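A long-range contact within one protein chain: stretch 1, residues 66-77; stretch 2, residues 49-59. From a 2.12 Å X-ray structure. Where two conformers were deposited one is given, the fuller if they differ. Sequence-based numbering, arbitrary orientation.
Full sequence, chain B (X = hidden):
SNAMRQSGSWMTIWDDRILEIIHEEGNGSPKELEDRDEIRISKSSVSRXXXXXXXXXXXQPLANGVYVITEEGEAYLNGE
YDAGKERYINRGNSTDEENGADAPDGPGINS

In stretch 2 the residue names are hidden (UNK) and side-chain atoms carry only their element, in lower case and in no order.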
# COMPACT_ATOMS: atom_id res chain seq x y z
N VAL B 66 -6.67 -22.04 3.25
CA VAL B 66 -6.34 -21.04 4.24
C VAL B 66 -4.91 -20.54 3.98
O VAL B 66 -4.01 -21.32 3.65
CB VAL B 66 -6.53 -21.56 5.68
CG1 VAL B 66 -5.89 -20.61 6.68
CG2 VAL B 66 -8.03 -21.72 6.00
N TYR B 67 -4.73 -19.23 4.07
CA TYR B 67 -3.41 -18.62 3.99
C TYR B 67 -3.09 -17.94 5.33
O TYR B 67 -3.99 -17.47 6.05
CB TYR B 67 -3.34 -17.59 2.85
CG TYR B 67 -3.31 -18.18 1.46
CD1 TYR B 67 -2.11 -18.29 0.76
CD2 TYR B 67 -4.49 -18.60 0.83
CE1 TYR B 67 -2.07 -18.83 -0.53
CE2 TYR B 67 -4.46 -19.14 -0.47
CZ TYR B 67 -3.25 -19.25 -1.14
OH TYR B 67 -3.19 -19.78 -2.41
N VAL B 68 -1.81 -17.90 5.66
CA VAL B 68 -1.34 -17.40 6.93
C VAL B 68 -0.05 -16.61 6.68
O VAL B 68 0.70 -16.92 5.75
CB VAL B 68 -1.10 -18.60 7.90
CG1 VAL B 68 0.19 -18.45 8.68
CG2 VAL B 68 -2.30 -18.81 8.82
N ILE B 69 0.22 -15.59 7.49
CA ILE B 69 1.41 -14.75 7.25
C ILE B 69 2.73 -15.46 7.63
O ILE B 69 2.73 -16.36 8.47
CB ILE B 69 1.28 -13.36 7.95
CG1 ILE B 69 2.31 -12.37 7.39
CG2 ILE B 69 1.40 -13.46 9.50
CD1 ILE B 69 1.89 -10.89 7.47
N THR B 70 3.84 -15.09 6.98
CA THR B 70 5.16 -15.61 7.35
C THR B 70 5.96 -14.56 8.13
O THR B 70 5.54 -13.41 8.25
CB THR B 70 5.97 -15.99 6.10
OG1 THR B 70 6.18 -14.80 5.33
CG2 THR B 70 5.22 -17.01 5.24
N GLU B 71 7.13 -14.95 8.63
CA GLU B 71 8.02 -14.01 9.29
C GLU B 71 8.38 -12.89 8.32
O GLU B 71 8.38 -11.71 8.69
CB GLU B 71 9.29 -14.71 9.79
CG GLU B 71 9.06 -16.04 10.47
CD GLU B 71 9.22 -17.23 9.53
OE1 GLU B 71 8.28 -17.52 8.73
OE2 GLU B 71 10.28 -17.88 9.59
N GLU B 72 8.68 -13.27 7.08
CA GLU B 72 9.00 -12.30 6.04
C GLU B 72 7.83 -11.37 5.77
O GLU B 72 8.01 -10.17 5.57
CB GLU B 72 9.44 -12.99 4.75
CG GLU B 72 8.98 -14.43 4.63
CD GLU B 72 9.88 -15.40 5.35
OE1 GLU B 72 9.39 -16.09 6.27
OE2 GLU B 72 11.08 -15.47 5.01
N GLY B 73 6.61 -11.92 5.77
CA GLY B 73 5.43 -11.10 5.59
C GLY B 73 5.34 -10.09 6.72
O GLY B 73 5.05 -8.92 6.48
N GLU B 74 5.59 -10.54 7.95
CA GLU B 74 5.54 -9.66 9.13
C GLU B 74 6.62 -8.61 9.07
O GLU B 74 6.37 -7.43 9.27
CB GLU B 74 5.76 -10.47 10.41
CG GLU B 74 4.72 -11.51 10.71
CD GLU B 74 3.97 -11.21 11.97
OE1 GLU B 74 4.28 -11.86 13.00
OE2 GLU B 74 3.07 -10.34 11.93
N ALA B 75 7.85 -9.05 8.80
CA ALA B 75 8.98 -8.16 8.72
C ALA B 75 8.71 -7.11 7.65
O ALA B 75 9.07 -5.93 7.80
CB ALA B 75 10.26 -8.94 8.41
N TYR B 76 8.09 -7.56 6.55
CA TYR B 76 7.78 -6.63 5.45
C TYR B 76 6.84 -5.50 5.92
O TYR B 76 7.11 -4.32 5.69
CB TYR B 76 7.15 -7.36 4.24
CG TYR B 76 6.44 -6.38 3.33
CD1 TYR B 76 7.16 -5.53 2.49
CD2 TYR B 76 5.03 -6.27 3.34
CE1 TYR B 76 6.52 -4.58 1.67
CE2 TYR B 76 4.37 -5.33 2.51
CZ TYR B 76 5.13 -4.50 1.67
OH TYR B 76 4.53 -3.56 0.86
N LEU B 77 5.73 -5.87 6.56
CA LEU B 77 4.82 -4.85 7.11
C LEU B 77 5.55 -3.84 8.02
O LEU B 77 5.19 -2.65 8.07
CB LEU B 77 3.66 -5.51 7.86
CG LEU B 77 2.75 -6.41 7.01
CD1 LEU B 77 1.71 -7.13 7.84
CD2 LEU B 77 2.05 -5.60 5.91
N UNK B 49 -4.01 -12.58 -5.81
CA UNK B 49 -3.06 -11.91 -4.92
C UNK B 49 -2.57 -12.84 -3.83
O UNK B 49 -1.37 -12.83 -3.48
c UNK B 49 -0.78 -9.02 -7.04
n UNK B 49 -1.74 -9.18 -6.14
c UNK B 49 -3.68 -10.65 -4.31
c UNK B 49 -4.08 -9.60 -5.33
c UNK B 49 -3.12 -9.53 -6.50
n UNK B 49 -1.06 -9.18 -8.33
n UNK B 49 0.46 -8.71 -6.68
N UNK B 50 -3.46 -13.66 -3.28
CA UNK B 50 -3.02 -14.65 -2.28
C UNK B 50 -1.93 -15.57 -2.86
O UNK B 50 -0.89 -15.81 -2.22
c UNK B 50 -4.20 -15.47 -1.75
c UNK B 50 -6.43 -15.53 -0.61
c UNK B 50 -5.17 -14.71 -0.83
c UNK B 50 -4.51 -14.32 0.51
N UNK B 51 -2.19 -16.08 -4.06
CA UNK B 51 -1.24 -16.98 -4.71
C UNK B 51 0.09 -16.25 -4.89
O UNK B 51 1.16 -16.83 -4.67
c UNK B 51 -1.80 -17.48 -6.06
c UNK B 51 -0.04 -18.79 -7.31
n UNK B 51 1.57 -20.04 -8.76
c UNK B 51 0.36 -20.15 -7.88
c UNK B 51 -1.32 -18.87 -6.49
N UNK B 52 0.01 -14.97 -5.25
CA UNK B 52 1.20 -14.17 -5.51
C UNK B 52 2.00 -13.93 -4.22
O UNK B 52 3.21 -14.12 -4.18
c UNK B 52 1.91 -12.17 -6.94
c UNK B 52 0.81 -12.83 -6.12
c UNK B 52 2.83 -11.92 -9.26
n UNK B 52 3.09 -12.70 -10.49
c UNK B 52 1.88 -12.68 -8.37
N UNK B 53 1.31 -13.51 -3.17
CA UNK B 53 1.95 -13.30 -1.88
C UNK B 53 2.63 -14.57 -1.38
O UNK B 53 3.71 -14.50 -0.79
c UNK B 53 -0.87 -10.95 -0.66
c UNK B 53 0.50 -11.32 -1.21
c UNK B 53 0.93 -12.76 -0.86
c UNK B 53 1.59 -10.34 -0.82
N UNK B 54 2.00 -15.73 -1.64
CA UNK B 54 2.58 -17.01 -1.21
C UNK B 54 3.83 -17.34 -2.02
O UNK B 54 4.82 -17.86 -1.48
c UNK B 54 1.55 -18.13 -1.29
N UNK B 55 3.79 -17.03 -3.32
CA UNK B 55 4.95 -17.24 -4.18
C UNK B 55 6.12 -16.45 -3.67
O UNK B 55 7.27 -16.90 -3.78
o UNK B 55 3.05 -17.38 -7.35
c UNK B 55 4.64 -16.83 -5.63
o UNK B 55 3.37 -18.85 -5.75
c UNK B 55 3.61 -17.75 -6.29
N UNK B 56 5.83 -15.27 -3.12
CA UNK B 56 6.88 -14.39 -2.61
C UNK B 56 7.13 -14.62 -1.12
O UNK B 56 7.81 -13.83 -0.48
c UNK B 56 7.44 -11.89 -6.26
n UNK B 56 6.22 -12.33 -6.51
c UNK B 56 5.66 -12.80 -5.35
n UNK B 56 7.68 -12.05 -4.97
c UNK B 56 6.58 -12.61 -4.37
c UNK B 56 6.54 -12.94 -2.91
N UNK B 57 6.57 -15.70 -0.59
CA UNK B 57 6.81 -16.12 0.78
C UNK B 57 6.44 -15.07 1.82
O UNK B 57 6.99 -15.05 2.91
c UNK B 57 8.45 -18.06 0.71
o UNK B 57 8.02 -18.58 -0.35
o UNK B 57 9.04 -18.73 1.59
c UNK B 57 8.27 -16.57 0.96
N UNK B 58 5.48 -14.21 1.49
CA UNK B 58 4.91 -13.28 2.45
C UNK B 58 3.71 -13.93 3.14
O UNK B 58 3.32 -13.52 4.24
c UNK B 58 5.71 -11.32 1.09
c UNK B 58 4.51 -12.01 1.74
c UNK B 58 5.35 -9.91 0.59
c UNK B 58 6.90 -11.27 2.05
N UNK B 59 3.14 -14.92 2.46
CA UNK B 59 2.10 -15.77 3.01
C UNK B 59 2.52 -17.21 2.79
O UNK B 59 3.43 -17.47 2.02
c UNK B 59 -0.13 -13.91 4.08
c UNK B 59 -1.23 -14.12 1.83
c UNK B 59 0.09 -14.18 2.58
c UNK B 59 0.77 -15.52 2.32

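Position 49 carries seven side-chain atoms: three carbons, a nitrogen, then a carbon bearing two more nitrogens. That guanidinium pattern is arginine, and the side chain of Arg 49 is out of reach of stretch 1. Position 50 has four carbons forked at the second, and its CB lies 3.9 Å from the centroid of the Tyr 67 ring, 10° off the ring normal, a CH-pi contact over the face. The fork one carbon beyond CB identifies Leu 50. Position 51 shows four carbons in a row ending in nitrogen, hence Lys 51; its CB points away, and its CA lies 4.1 Å from Tyr 67 OH. Position 52 repeats that chain and is Lys 52, out of reach of stretch 1.

Position 53 has four carbons forked at the second, which gives Leu 53; the CA-to-CB bond of Leu 53 points toward stretch 1, but the side chain makes no contact with it. Position 54 has a single carbon, CB, 3.8 Å from Tyr 67 CE1 and near the ring plane, so Ala 54 meets the ring at its edge. At position 55, two carbons, the second carrying two oxygens, define Asp 55; its OD2 forms a salt bridge with Lys 51 NZ at 3.4 Å, the hydrogen bond within it being weak. Position 56 has one carbon and a five-membered ring of three carbons and two nitrogens, the imidazole of His 56, the first residue to leave helical phi/psi.

Position 57 again has two carbons and a terminal pair of oxygens: Asp 57. With phi/psi of 58/28°, it turns the chain, and its backbone O accepts a hydrogen bond from Thr 70 OG1 at 2.6 Å. Position 58 has four carbons forked at the second, one of the terminal carbons lying 3.8 Å from Glu 72 C; this is Leu 58. Position 59 has the same fork, with a terminal carbon 3.6 Å from Ile 69 CA; this is Leu 59.

The contact, burying 538 Å², combines apolar packing around Tyr 67 with polar anchoring at Thr 70. Thr 70 N donates to Leu 58 O (3.2 Å, 163°), and Thr 70 OG1, while donating to Asp 57 O, accepts the capping bond from Gly 73 N at 2.9 Å. One hydroxyl thus links the turn to the helix start. Gly 73 permits close approach: its CA lies 3.5 Å from Leu 58 O, where an ideal CB would clash at 2.2 Å from that same Leu 58 O. Ile 69 and Leu 59 form an antiparallel, non-hydrogen-bonded bridge pair, with CA atoms 4.4 Å apart.

Stretch 2, residues 49-59: RLKKLADHDLL
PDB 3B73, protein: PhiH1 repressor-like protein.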